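Local structure of putative agmatinase (Clostridium difficile, 3LHL) at residues 90-95 / 265-270; 99-104 / 243-248; 121-126 / 214-219; 132-137 / 141-146; 166-169 / 173-176. The protein probably catalyses the manganese-dependent hydrolysis of agmatine to putrescine and urea. All blocks are in the same frame, centred on the assembly; numbering follows the deposited sequence.

Contact 1 of 5, residues 90-95 / 265-270; sequences VPFMIG and KILREL
Phe92 and Ile94, on one face of strand 90-95, receive Leu267 and Leu270 from the helix that covers that face. The CD1 methyl of Leu267 sits over one face of the Phe92 ring, 4.0 Å from the centroid and 29° off the normal, a CH-pi contact. The same methyl presses on Ile94: Leu267 CD1 to Ile94 CD1 is 3.5 Å, tighter than usual van der Waals packing. Leu270 approaches the far end of the ring, with its CB 3.7 Å from Phe92 CZ. Phe92 reaches this far because its CG stands anti to the backbone N (chi1 -167°), which sends the ring out between the two leucines. Behind this apolar layer, Arg268 points away and its NE forms a salt bridge with Glu269 OE2 at 2.7 Å; the Glu42 carbonyl binds Arg268 NH1, and Ser45 OG is hydrogen-bonded to Glu269 OE1. On the sheet side, Cys244 and Ile246 of the neighbouring strand extend the apolar surface. Strand and helix segments run nearly antiparallel, at 175°, with axes 11.2 Å apart. Such a helix laid against a central strand, side chains alone meeting, is characteristic of the three-layer alpha/beta/alpha fold of arginases.

Contact 2 of 5, residues 99-104 / 243-248; sequences LVTLPA and GCDIVE
Thr101 hydrogen-bonds Asp245 where the start of helix 101-111 lies on the parallel sheet of the arginase fold. The helix follows strand 90-95 in the chain and packs on the sheet face opposite helix 258-278, reaching across to the neighbouring strand 240-247. The tight part is polar: Thr101 OG1 donates to Asp245 OD2 over 2.8 Å, the oxygen being met from above the carboxylate plane, 48° out of it. Asp245 holds its CG between its own backbone N and carbonyl carbon (chi1 71°), which brings the carboxylate up to the helix, and the threonine stands roughly perpendicular to the aspartate. The buried carboxylate has further partners: its OD2 is also bonded to Tyr198 OH and its OD1 to Thr200 OG1, both on the next strand, so hydroxyl groups take the place of a counter-ion; this would probably stabilise a negative charge here. The loose part is apolar and lies nearer the metal site, not toward solvent, since every touching residue is buried. There Val100 and Val247 lie alongside, pointing opposite ways, and make little more than one methyl contact. Beyond them Glu248, which binds a further manganese in another structure of this protein though not in this one, turns off the strand with positive phi, and its OE2 accepts from the backbone N of His98, itself a manganese ligand. The nearest atom of the Val247 side chain is about 5 Å from a bound manganese, and the methyl that meets the helix is its CG1, 4.0 Å from Val100 CG2.

Contact 3 of 5, residues 121-126 / 214-219; sequences DAHTDL and TGTPEP. With MN (manganese (II) ion), chain C; MN (manganese (II) ion), chain B.
In the binuclear manganese site of the arginase fold, the metal-binding loop 121-126 carries His123 and Ala122 against Thr216 and Glu218 of the loop after strand 196-202. The His123 ring presents its edge to the Thr216 carbonyl: CE1 lies 3.1 Å from Thr216 O, near the ring plane. The Thr216 methyl follows, with CG2 3.5 Å from His123 NE2. Next to this, the contact is purely apolar, Ala122 CB to Glu218 CB at 3.9 Å, and Ala122 CB also covers part of one face of the His123 ring. The ring atom neighbouring CE1 binds metal, ND1 of His123 reaching one manganese at 2.4 Å; with CG beside its backbone N (chi1 -45°), the ring is swung so that one nitrogen faces the ion and the other the 214-219 loop. Asp121 bridges the pair, OD1 to the manganese held by His123 and OD2, at 2.2 Å, to the second, which Asp125 OD2 also binds. Asp202 serves both ions; His98 completes the protein ligands of the ion bound by Asp125, and Asp204 those of the ion bound by His123. Two turns shape the loop: Asp121 OD1 accepts from His123 N at 2.8 Å, an Asx turn, and Thr124 OG1 accepts from Leu126 N, an ST turn. Asp121 OD1 thus grips both the metal and the backbone that presents His123. Bridging carboxylates keep the two ions close together, a spacing consistent with shared activation of a water for attack on a guanidinium, as in arginases.

Contact 4 of 5, residues 132-137 / 141-146; sequences NSKNSH and IKRIWD
Arg143, near the start of helix 140-148, ties itself to the Lys134 carbonyl in the loop that leads into this helix. In sequence order, Ile141 comes first and turns to the interior, packing on Leu126 and on strand 153-158. Lys142 is next and sends its NZ to Glu128 OE1 in a salt bridge. Arg143 then carries the contact. Its chain is bent at chi2 (-54°) and again at chi3, which folds the guanidinium over toward the loop. NE donates to Lys134 O over 2.9 Å at a nearly straight 167°; the oxygen lies in the guanidinium plane, whereas the donor stands well above the carbonyl plane. At the same edge NH2 comes within 3.7 Å of Lys134 CB, and the aliphatic part of the arginine runs across the Asn135 amide, with CD 3.9 Å from Asn135 OD1. That amide stands perpendicular to the guanidinium. Ile144 faces inward, onto Thr101 and Phe105 of helix 101-111. Trp145 NE1 is hydrogen-bonded to Asp150 OD1, while Asp146, one turn on from Lys142, receives the other side of the arginine: Arg143 NH1 to Asp146 OD2 is 2.6 Å. The Lys134 carbonyl has a second partner in Thr139 OG1, and NH2 of Arg143 a salt bridge with Glu128 OE2. Each nitrogen of the guanidinium therefore has an oxygen partner, two carboxylates and one carbonyl, which fixes its plane and pins this partly exposed loop, just beyond the metal-binding segment, to the first turns of the helix.

Contact 5 of 5, residues 166-169 / 173-176; sequences FKFA and KHTY
His174, just after helix 163-170, lays its side chain over the ring of Phe168 from the helix's last turns. Starting at CB, the methylene stands over the ring face, 3.8 Å from the centroid of Phe168, a CH-pi contact. CG comes next, 3.6 Å from Phe168 CZ. CD2 dips closest, 3.2 Å from Phe168 CE1 and toward the rim of the ring, with the two planes oblique at 33°. At the tip, NE2 is hydrogen-bonded to Glu172 OE1, and ND1, on the other branch, to Asp150 OD1. The backbone fixes where this side chain starts: His174 N donates to Phe168 O over 3.1 Å, nearly straight and in the carbonyl plane. The chain can come back this way because Lys173 adopts positive phi (51°), the left-handed conformation common at the residue that ends a helix, and its CA makes a CA-H...O contact with Ala169 O. The residue after His174, Thr175, packs its OG1 3.2 Å from Ala169 CB and bonds to Gln155 NE2, as the chain enters edge strand 176-179. Trp145 of helix 140-148 meets both rings edge-to-face, joining the two helices. With a carboxylate at each nitrogen, the His174 imidazole is fixed in rotation, and its protonated, cationic form would probably be stabilised.

Overall arrangement
Contacts 1 and 2 form the buried core: their strands, 90-95 and 240-247, are neighbours joined by backbone bonds such as Met93 N to Cys244 O (2.9 Å), and their helices cover opposite faces of the sheet. Contact 1 is wholly apolar, contact 2 mixes a buried carboxylate with valines. Contact 3, partly buried in loops after strands 115-120 and 196-202, is governed by coordination; Glu248 O to Thr214 OG1 (2.7 Å) ties it to contact 2. Contact 4, at the surface, relies on an arginine-to-carbonyl bond with salt bridges around it, and contact 5, partly buried at the sheet's edge, on rings and helix-end bonds. Leu126 of contact 3 touches both of these.

Contact 1 of 5, residues 90-95 / 265-270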
# COMPACT_ATOMS: atom_id res chain seq x y z
N VAL A 90 -10.50 -7.56 -7.27
CA VAL A 90 -9.38 -6.75 -6.84
C VAL A 90 -9.01 -7.03 -5.39
O VAL A 90 -9.85 -6.94 -4.49
CB VAL A 90 -9.70 -5.25 -6.99
CG1 VAL A 90 -8.54 -4.40 -6.47
CG2 VAL A 90 -9.99 -4.93 -8.44
N PRO A 91 -7.75 -7.42 -5.15
CA PRO A 91 -7.32 -7.70 -3.78
C PRO A 91 -6.89 -6.39 -3.13
O PRO A 91 -6.12 -5.62 -3.71
CB PRO A 91 -6.16 -8.66 -3.97
CG PRO A 91 -5.54 -8.19 -5.26
CD PRO A 91 -6.76 -7.91 -6.13
N PHE A 92 -7.41 -6.12 -1.94
CA PHE A 92 -7.05 -4.92 -1.20
C PHE A 92 -6.53 -5.41 0.15
O PHE A 92 -7.31 -5.79 1.03
CB PHE A 92 -8.27 -4.01 -1.02
CG PHE A 92 -7.93 -2.63 -0.53
CD1 PHE A 92 -8.87 -1.62 -0.61
CD2 PHE A 92 -6.69 -2.35 0.01
CE1 PHE A 92 -8.58 -0.33 -0.15
CE2 PHE A 92 -6.38 -1.06 0.48
CZ PHE A 92 -7.33 -0.06 0.40
N MSE A 93 -5.21 -5.41 0.29
CA MSE A 93 -4.56 -5.88 1.50
C MSE A 93 -4.22 -4.77 2.49
O MSE A 93 -3.73 -3.70 2.12
CB MSE A 93 -3.28 -6.64 1.09
CG MSE A 93 -2.50 -7.28 2.21
SE MSE A 93 -1.06 -8.42 1.52
CE MSE A 93 -0.08 -7.06 0.54
N ILE A 94 -4.54 -5.03 3.76
CA ILE A 94 -4.27 -4.10 4.86
C ILE A 94 -3.23 -4.86 5.66
O ILE A 94 -3.57 -5.65 6.55
CB ILE A 94 -5.48 -3.90 5.77
CG1 ILE A 94 -6.69 -3.44 4.95
CG2 ILE A 94 -5.13 -2.91 6.86
CD1 ILE A 94 -6.46 -2.17 4.17
N GLY A 95 -1.97 -4.63 5.37
CA GLY A 95 -0.97 -5.39 6.09
C GLY A 95 -0.26 -4.73 7.24
O GLY A 95 -0.65 -3.67 7.75
N LYS A 265 -9.65 6.09 7.52
CA LYS A 265 -10.18 7.01 6.53
C LYS A 265 -9.54 6.76 5.17
O LYS A 265 -10.21 6.79 4.13
CB LYS A 265 -9.94 8.46 6.97
CG LYS A 265 -10.64 9.50 6.11
CD LYS A 265 -10.47 10.90 6.69
CE LYS A 265 -11.35 11.91 5.98
NZ LYS A 265 -11.35 13.22 6.71
N ILE A 266 -8.23 6.49 5.16
CA ILE A 266 -7.55 6.22 3.91
C ILE A 266 -8.13 4.95 3.30
O ILE A 266 -8.35 4.86 2.09
CB ILE A 266 -6.02 6.09 4.13
CG1 ILE A 266 -5.44 7.47 4.45
CG2 ILE A 266 -5.35 5.49 2.90
CD1 ILE A 266 -3.94 7.48 4.70
N LEU A 267 -8.38 3.96 4.14
CA LEU A 267 -8.95 2.70 3.67
C LEU A 267 -10.29 2.99 2.99
O LEU A 267 -10.56 2.49 1.89
CB LEU A 267 -9.16 1.75 4.85
CG LEU A 267 -9.97 0.48 4.57
CD1 LEU A 267 -9.31 -0.35 3.48
CD2 LEU A 267 -10.11 -0.32 5.85
N ARG A 268 -11.13 3.80 3.63
CA ARG A 268 -12.43 4.13 3.07
C ARG A 268 -12.35 4.81 1.70
O ARG A 268 -12.97 4.35 0.74
CB ARG A 268 -13.23 5.03 4.01
CG ARG A 268 -14.64 5.30 3.50
CD ARG A 268 -15.34 6.35 4.34
NE ARG A 268 -14.74 7.66 4.16
CZ ARG A 268 -14.96 8.71 4.95
NH1 ARG A 268 -15.77 8.59 6.00
NH2 ARG A 268 -14.38 9.87 4.70
N GLU A 269 -11.59 5.89 1.62
CA GLU A 269 -11.46 6.63 0.37
C GLU A 269 -10.96 5.74 -0.77
O GLU A 269 -11.44 5.84 -1.90
CB GLU A 269 -10.53 7.84 0.54
CG GLU A 269 -10.83 8.70 1.77
CD GLU A 269 -12.24 9.28 1.78
OE1 GLU A 269 -12.39 10.49 1.51
OE2 GLU A 269 -13.19 8.52 2.06
N LEU A 270 -9.99 4.88 -0.47
CA LEU A 270 -9.45 3.99 -1.50
C LEU A 270 -10.49 2.98 -1.97
O LEU A 270 -10.59 2.71 -3.16
CB LEU A 270 -8.21 3.26 -0.98
CG LEU A 270 -6.95 4.13 -0.91
CD1 LEU A 270 -5.81 3.35 -0.29
CD2 LEU A 270 -6.57 4.60 -2.31

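Contact 2 of 5, residues 99-104 / 243-248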
# COMPACT_ATOMS: atom_id res chain seq x y z
N LEU A 99 6.75 -5.82 3.47
CA LEU A 99 7.12 -7.02 2.73
C LEU A 99 5.90 -7.79 2.20
O LEU A 99 6.00 -8.45 1.16
CB LEU A 99 7.99 -7.94 3.59
CG LEU A 99 8.56 -9.18 2.90
CD1 LEU A 99 9.37 -8.80 1.66
CD2 LEU A 99 9.44 -9.94 3.88
N VAL A 100 4.77 -7.70 2.89
CA VAL A 100 3.56 -8.41 2.46
C VAL A 100 3.17 -8.06 1.03
O VAL A 100 2.45 -8.81 0.37
CB VAL A 100 2.33 -8.12 3.38
CG1 VAL A 100 2.66 -8.47 4.83
CG2 VAL A 100 1.91 -6.67 3.25
N THR A 101 3.63 -6.90 0.56
CA THR A 101 3.35 -6.44 -0.78
C THR A 101 4.01 -7.30 -1.87
O THR A 101 3.46 -7.44 -2.97
CB THR A 101 3.81 -4.97 -0.95
OG1 THR A 101 3.01 -4.13 -0.12
CG2 THR A 101 3.71 -4.52 -2.40
N LEU A 102 5.16 -7.89 -1.57
CA LEU A 102 5.87 -8.70 -2.57
C LEU A 102 5.04 -9.87 -3.10
O LEU A 102 4.80 -9.96 -4.30
CB LEU A 102 7.21 -9.18 -2.01
CG LEU A 102 8.09 -10.09 -2.89
CD1 LEU A 102 8.25 -9.49 -4.30
CD2 LEU A 102 9.44 -10.25 -2.21
N PRO A 103 4.60 -10.78 -2.22
CA PRO A 103 3.80 -11.91 -2.70
C PRO A 103 2.47 -11.48 -3.32
O PRO A 103 2.00 -12.08 -4.28
CB PRO A 103 3.61 -12.77 -1.44
CG PRO A 103 3.69 -11.77 -0.32
CD PRO A 103 4.84 -10.89 -0.77
N ALA A 104 1.88 -10.43 -2.76
CA ALA A 104 0.61 -9.92 -3.26
C ALA A 104 0.80 -9.42 -4.68
O ALA A 104 0.02 -9.74 -5.58
CB ALA A 104 0.12 -8.78 -2.37
N GLY A 243 -4.92 -4.14 -8.05
CA GLY A 243 -4.41 -4.62 -6.78
C GLY A 243 -4.03 -3.42 -5.94
O GLY A 243 -3.54 -2.42 -6.47
N CYS A 244 -4.23 -3.51 -4.63
CA CYS A 244 -3.91 -2.40 -3.75
C CYS A 244 -3.62 -2.82 -2.31
O CYS A 244 -4.03 -3.90 -1.87
CB CYS A 244 -5.08 -1.40 -3.76
SG CYS A 244 -4.86 0.08 -2.73
N ASP A 245 -2.89 -1.97 -1.59
CA ASP A 245 -2.58 -2.23 -0.20
C ASP A 245 -2.08 -0.98 0.53
O ASP A 245 -1.58 -0.04 -0.09
CB ASP A 245 -1.55 -3.36 -0.06
CG ASP A 245 -0.15 -2.96 -0.52
OD1 ASP A 245 0.35 -1.89 -0.11
OD2 ASP A 245 0.47 -3.73 -1.29
N ILE A 246 -2.26 -0.97 1.85
CA ILE A 246 -1.78 0.12 2.69
C ILE A 246 -1.00 -0.63 3.76
O ILE A 246 -1.45 -1.67 4.25
CB ILE A 246 -2.92 0.95 3.33
CG1 ILE A 246 -3.83 0.06 4.17
CG2 ILE A 246 -3.71 1.67 2.25
CD1 ILE A 246 -4.96 0.81 4.87
N VAL A 247 0.17 -0.13 4.14
CA VAL A 247 0.98 -0.85 5.11
C VAL A 247 1.73 0.03 6.09
O VAL A 247 1.75 1.25 5.96
CB VAL A 247 2.02 -1.74 4.37
CG1 VAL A 247 1.32 -2.76 3.48
CG2 VAL A 247 2.94 -0.86 3.53
N GLU A 248 2.35 -0.62 7.07
CA GLU A 248 3.17 0.01 8.08
C GLU A 248 2.47 0.77 9.21
O GLU A 248 3.12 1.52 9.95
CB GLU A 248 4.25 0.88 7.41
CG GLU A 248 5.26 0.08 6.58
CD GLU A 248 6.03 -0.97 7.40
OE1 GLU A 248 5.60 -1.29 8.53
OE2 GLU A 248 7.07 -1.48 6.91

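Contact 3 of 5, residues 121-126 / 214-219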
# COMPACT_ATOMS: atom_id res chain seq x y z
N ASP A 121 5.72 6.35 -0.15
CA ASP A 121 6.56 5.94 0.97
C ASP A 121 7.48 7.08 1.40
O ASP A 121 7.73 8.01 0.64
CB ASP A 121 7.43 4.76 0.50
CG ASP A 121 7.77 3.79 1.63
OD1 ASP A 121 8.29 4.22 2.68
OD2 ASP A 121 7.52 2.58 1.44
N ALA A 122 7.98 6.98 2.62
CA ALA A 122 8.92 7.96 3.14
C ALA A 122 10.30 7.40 2.79
O ALA A 122 11.28 8.15 2.69
CB ALA A 122 8.78 8.09 4.63
N HIS A 123 10.35 6.08 2.59
CA HIS A 123 11.59 5.38 2.27
C HIS A 123 11.59 4.79 0.86
O HIS A 123 10.55 4.40 0.33
CB HIS A 123 11.82 4.26 3.29
CG HIS A 123 11.60 4.69 4.71
ND1 HIS A 123 10.36 4.64 5.31
CD2 HIS A 123 12.43 5.26 5.61
CE1 HIS A 123 10.44 5.17 6.52
NE2 HIS A 123 11.69 5.55 6.72
N THR A 124 12.79 4.72 0.27
CA THR A 124 12.96 4.18 -1.07
C THR A 124 12.67 2.68 -1.13
O THR A 124 12.04 2.19 -2.08
CB THR A 124 14.41 4.39 -1.60
OG1 THR A 124 15.31 3.52 -0.89
CG2 THR A 124 14.85 5.85 -1.40
N ASP A 125 13.11 1.94 -0.11
CA ASP A 125 12.92 0.50 -0.07
C ASP A 125 13.66 -0.17 -1.24
O ASP A 125 13.30 -1.25 -1.68
CB ASP A 125 11.43 0.14 -0.14
CG ASP A 125 10.71 0.39 1.17
OD1 ASP A 125 11.40 0.67 2.18
OD2 ASP A 125 9.47 0.29 1.20
N LEU A 126 14.70 0.50 -1.73
CA LEU A 126 15.46 -0.02 -2.85
C LEU A 126 16.73 -0.80 -2.49
O LEU A 126 17.35 -1.41 -3.36
CB LEU A 126 15.81 1.11 -3.81
CG LEU A 126 14.67 1.63 -4.69
CD1 LEU A 126 15.16 2.77 -5.56
CD2 LEU A 126 14.14 0.50 -5.56
N THR A 214 3.82 4.38 13.35
CA THR A 214 4.48 3.62 12.30
C THR A 214 5.88 3.23 12.77
O THR A 214 6.42 3.83 13.70
CB THR A 214 4.55 4.44 10.99
OG1 THR A 214 4.90 3.58 9.90
CG2 THR A 214 5.59 5.55 11.11
N GLY A 215 6.47 2.24 12.11
CA GLY A 215 7.78 1.76 12.50
C GLY A 215 8.97 2.69 12.39
O GLY A 215 9.80 2.75 13.30
N THR A 216 9.07 3.42 11.28
CA THR A 216 10.20 4.31 11.04
C THR A 216 9.74 5.70 10.64
O THR A 216 9.84 6.08 9.47
CB THR A 216 11.07 3.75 9.91
OG1 THR A 216 11.16 2.33 10.05
CG2 THR A 216 12.48 4.36 9.95
N PRO A 217 9.23 6.49 11.60
CA PRO A 217 8.75 7.85 11.34
C PRO A 217 9.82 8.73 10.70
O PRO A 217 10.97 8.72 11.13
CB PRO A 217 8.37 8.36 12.73
CG PRO A 217 8.04 7.11 13.47
CD PRO A 217 9.11 6.16 13.02
N GLU A 218 9.44 9.50 9.69
CA GLU A 218 10.38 10.38 9.01
C GLU A 218 9.83 11.80 8.88
O GLU A 218 8.85 12.04 8.18
CB GLU A 218 10.69 9.82 7.61
CG GLU A 218 11.75 10.60 6.84
CD GLU A 218 13.13 10.52 7.49
OE1 GLU A 218 13.48 9.45 8.02
OE2 GLU A 218 13.86 11.53 7.44
N PRO A 219 10.47 12.77 9.55
CA PRO A 219 10.02 14.16 9.49
C PRO A 219 10.06 14.69 8.06
O PRO A 219 10.86 14.23 7.24
CB PRO A 219 11.00 14.90 10.40
CG PRO A 219 11.46 13.83 11.36
CD PRO A 219 11.63 12.63 10.46
MN MN C . 8.34 3.38 4.83
MN MN B . 7.88 0.93 2.80

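Contact 4 of 5, residues 132-137 / 141-146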
# COMPACT_ATOMS: atom_id res chain seq x y z
N ASN A 132 20.77 -8.39 6.81
CA ASN A 132 21.24 -9.59 6.12
C ASN A 132 20.20 -10.41 5.36
O ASN A 132 20.47 -11.54 4.97
CB ASN A 132 21.97 -10.49 7.12
CG ASN A 132 23.15 -9.80 7.77
OD1 ASN A 132 23.29 -9.81 9.00
ND2 ASN A 132 24.01 -9.19 6.96
N SER A 133 19.01 -9.85 5.15
CA SER A 133 17.96 -10.57 4.43
C SER A 133 17.57 -9.84 3.14
O SER A 133 17.41 -8.62 3.13
CB SER A 133 16.72 -10.74 5.31
OG SER A 133 17.02 -11.43 6.51
N LYS A 134 17.42 -10.60 2.06
CA LYS A 134 17.02 -10.04 0.78
C LYS A 134 15.54 -9.69 0.83
O LYS A 134 15.08 -8.79 0.13
CB LYS A 134 17.27 -11.04 -0.35
CG LYS A 134 18.74 -11.27 -0.66
CD LYS A 134 18.93 -12.29 -1.78
CE LYS A 134 20.40 -12.64 -1.95
NZ LYS A 134 20.62 -13.75 -2.92
N ASN A 135 14.81 -10.41 1.67
CA ASN A 135 13.38 -10.18 1.81
C ASN A 135 13.10 -9.47 3.11
O ASN A 135 13.10 -10.08 4.18
CB ASN A 135 12.62 -11.51 1.74
CG ASN A 135 12.77 -12.19 0.39
OD1 ASN A 135 12.51 -11.58 -0.65
ND2 ASN A 135 13.19 -13.45 0.40
N SER A 136 12.89 -8.16 3.01
CA SER A 136 12.64 -7.30 4.15
C SER A 136 11.68 -6.20 3.73
O SER A 136 11.46 -5.98 2.53
CB SER A 136 13.96 -6.69 4.62
OG SER A 136 13.75 -5.58 5.48
N HIS A 137 11.12 -5.49 4.70
CA HIS A 137 10.21 -4.40 4.37
C HIS A 137 11.00 -3.29 3.66
O HIS A 137 10.43 -2.52 2.88
CB HIS A 137 9.56 -3.83 5.65
CG HIS A 137 10.54 -3.40 6.70
ND1 HIS A 137 11.06 -4.27 7.63
CD2 HIS A 137 11.08 -2.19 6.97
CE1 HIS A 137 11.88 -3.61 8.44
NE2 HIS A 137 11.91 -2.35 8.06
N ILE A 141 10.71 -2.85 -2.77
CA ILE A 141 10.66 -2.29 -4.11
C ILE A 141 11.78 -2.82 -4.99
O ILE A 141 11.61 -2.95 -6.21
CB ILE A 141 10.71 -0.74 -4.08
CG1 ILE A 141 9.50 -0.22 -3.29
CG2 ILE A 141 10.66 -0.17 -5.50
CD1 ILE A 141 8.17 -0.70 -3.83
N LYS A 142 12.93 -3.14 -4.39
CA LYS A 142 14.04 -3.69 -5.16
C LYS A 142 13.61 -5.07 -5.65
O LYS A 142 13.86 -5.44 -6.79
CB LYS A 142 15.29 -3.80 -4.28
CG LYS A 142 16.52 -4.31 -5.02
CD LYS A 142 16.93 -3.37 -6.15
CE LYS A 142 18.05 -3.96 -6.99
NZ LYS A 142 19.28 -4.23 -6.19
N ARG A 143 12.94 -5.82 -4.78
CA ARG A 143 12.46 -7.15 -5.14
C ARG A 143 11.49 -7.04 -6.31
O ARG A 143 11.54 -7.82 -7.25
CB ARG A 143 11.75 -7.81 -3.96
CG ARG A 143 12.68 -8.25 -2.86
CD ARG A 143 13.77 -9.15 -3.43
NE ARG A 143 15.03 -8.85 -2.78
CZ ARG A 143 16.12 -8.42 -3.40
NH1 ARG A 143 16.12 -8.25 -4.71
NH2 ARG A 143 17.21 -8.15 -2.69
N ILE A 144 10.60 -6.05 -6.24
CA ILE A 144 9.63 -5.84 -7.29
C ILE A 144 10.29 -5.38 -8.58
O ILE A 144 9.88 -5.77 -9.67
CB ILE A 144 8.56 -4.81 -6.86
CG1 ILE A 144 7.69 -5.44 -5.75
CG2 ILE A 144 7.72 -4.38 -8.07
CD1 ILE A 144 6.62 -4.52 -5.18
N TRP A 145 11.34 -4.56 -8.47
CA TRP A 145 12.04 -4.11 -9.66
C TRP A 145 12.68 -5.30 -10.37
O TRP A 145 12.78 -5.32 -11.60
CB TRP A 145 13.12 -3.09 -9.30
CG TRP A 145 13.92 -2.66 -10.49
CD1 TRP A 145 13.55 -1.74 -11.44
CD2 TRP A 145 15.19 -3.16 -10.89
NE1 TRP A 145 14.52 -1.65 -12.41
CE2 TRP A 145 15.54 -2.51 -12.10
CE3 TRP A 145 16.08 -4.11 -10.35
CZ2 TRP A 145 16.74 -2.78 -12.78
CZ3 TRP A 145 17.27 -4.37 -11.03
CH2 TRP A 145 17.59 -3.71 -12.23
N ASP A 146 13.13 -6.29 -9.60
CA ASP A 146 13.73 -7.48 -10.19
C ASP A 146 12.69 -8.20 -11.05
O ASP A 146 13.05 -8.98 -11.93
CB ASP A 146 14.23 -8.45 -9.11
CG ASP A 146 15.52 -8.00 -8.47
OD1 ASP A 146 16.31 -7.30 -9.14
OD2 ASP A 146 15.77 -8.36 -7.30

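Contact 5 of 5, residues 166-169 / 173-176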
# COMPACT_ATOMS: atom_id res chain seq x y z
N PHE A 166 19.09 6.18 -3.82
CA PHE A 166 18.62 7.33 -4.59
C PHE A 166 19.25 7.36 -5.99
O PHE A 166 18.57 7.65 -6.97
CB PHE A 166 18.90 8.62 -3.82
CG PHE A 166 17.93 8.88 -2.70
CD1 PHE A 166 16.64 9.32 -2.97
CD2 PHE A 166 18.29 8.66 -1.38
CE1 PHE A 166 15.73 9.53 -1.94
CE2 PHE A 166 17.38 8.86 -0.34
CZ PHE A 166 16.10 9.30 -0.63
N LYS A 167 20.55 7.07 -6.07
CA LYS A 167 21.25 7.04 -7.36
C LYS A 167 20.58 6.01 -8.27
O LYS A 167 20.36 6.27 -9.45
CB LYS A 167 22.72 6.64 -7.17
CG LYS A 167 23.64 7.72 -6.66
CD LYS A 167 25.06 7.18 -6.50
CE LYS A 167 26.01 8.24 -5.99
NZ LYS A 167 27.36 7.68 -5.65
N PHE A 168 20.29 4.85 -7.70
CA PHE A 168 19.65 3.75 -8.43
C PHE A 168 18.45 4.28 -9.21
O PHE A 168 18.21 3.87 -10.35
CB PHE A 168 19.19 2.67 -7.45
CG PHE A 168 18.76 1.38 -8.11
CD1 PHE A 168 19.70 0.50 -8.63
CD2 PHE A 168 17.41 1.06 -8.21
CE1 PHE A 168 19.31 -0.69 -9.25
CE2 PHE A 168 17.00 -0.14 -8.82
CZ PHE A 168 17.96 -1.01 -9.34
N ALA A 169 17.71 5.19 -8.59
CA ALA A 169 16.53 5.75 -9.23
C ALA A 169 16.79 7.03 -10.02
O ALA A 169 16.38 7.14 -11.18
CB ALA A 169 15.44 6.01 -8.19
N LYS A 173 18.19 5.66 -13.26
CA LYS A 173 16.83 5.67 -13.78
C LYS A 173 16.10 4.33 -13.80
O LYS A 173 15.36 4.04 -14.73
CB LYS A 173 16.82 6.26 -15.19
CG LYS A 173 17.60 7.56 -15.33
CD LYS A 173 17.42 8.17 -16.71
CE LYS A 173 18.20 9.48 -16.85
NZ LYS A 173 17.95 10.14 -18.16
N HIS A 174 16.30 3.50 -12.78
CA HIS A 174 15.64 2.21 -12.74
C HIS A 174 14.18 2.35 -12.30
O HIS A 174 13.37 1.43 -12.49
CB HIS A 174 16.41 1.26 -11.83
CG HIS A 174 17.73 0.84 -12.39
ND1 HIS A 174 17.86 0.15 -13.58
CD2 HIS A 174 18.99 1.02 -11.92
CE1 HIS A 174 19.13 -0.07 -13.82
NE2 HIS A 174 19.84 0.44 -12.83
N THR A 175 13.84 3.49 -11.72
CA THR A 175 12.47 3.76 -11.28
C THR A 175 12.25 5.26 -11.38
O THR A 175 13.21 6.03 -11.47
CB THR A 175 12.22 3.38 -9.80
OG1 THR A 175 12.80 4.38 -8.95
CG2 THR A 175 12.83 2.02 -9.46
N TYR A 176 10.99 5.67 -11.38
CA TYR A 176 10.69 7.09 -11.40
C TYR A 176 10.49 7.43 -9.93
O TYR A 176 9.79 6.71 -9.21
CB TYR A 176 9.39 7.39 -12.14
CG TYR A 176 8.91 8.79 -11.87
CD1 TYR A 176 9.45 9.88 -12.55
CD2 TYR A 176 7.97 9.04 -10.86
CE1 TYR A 176 9.08 11.19 -12.24
CE2 TYR A 176 7.59 10.34 -10.54
CZ TYR A 176 8.15 11.41 -11.23
OH TYR A 176 7.77 12.69 -10.93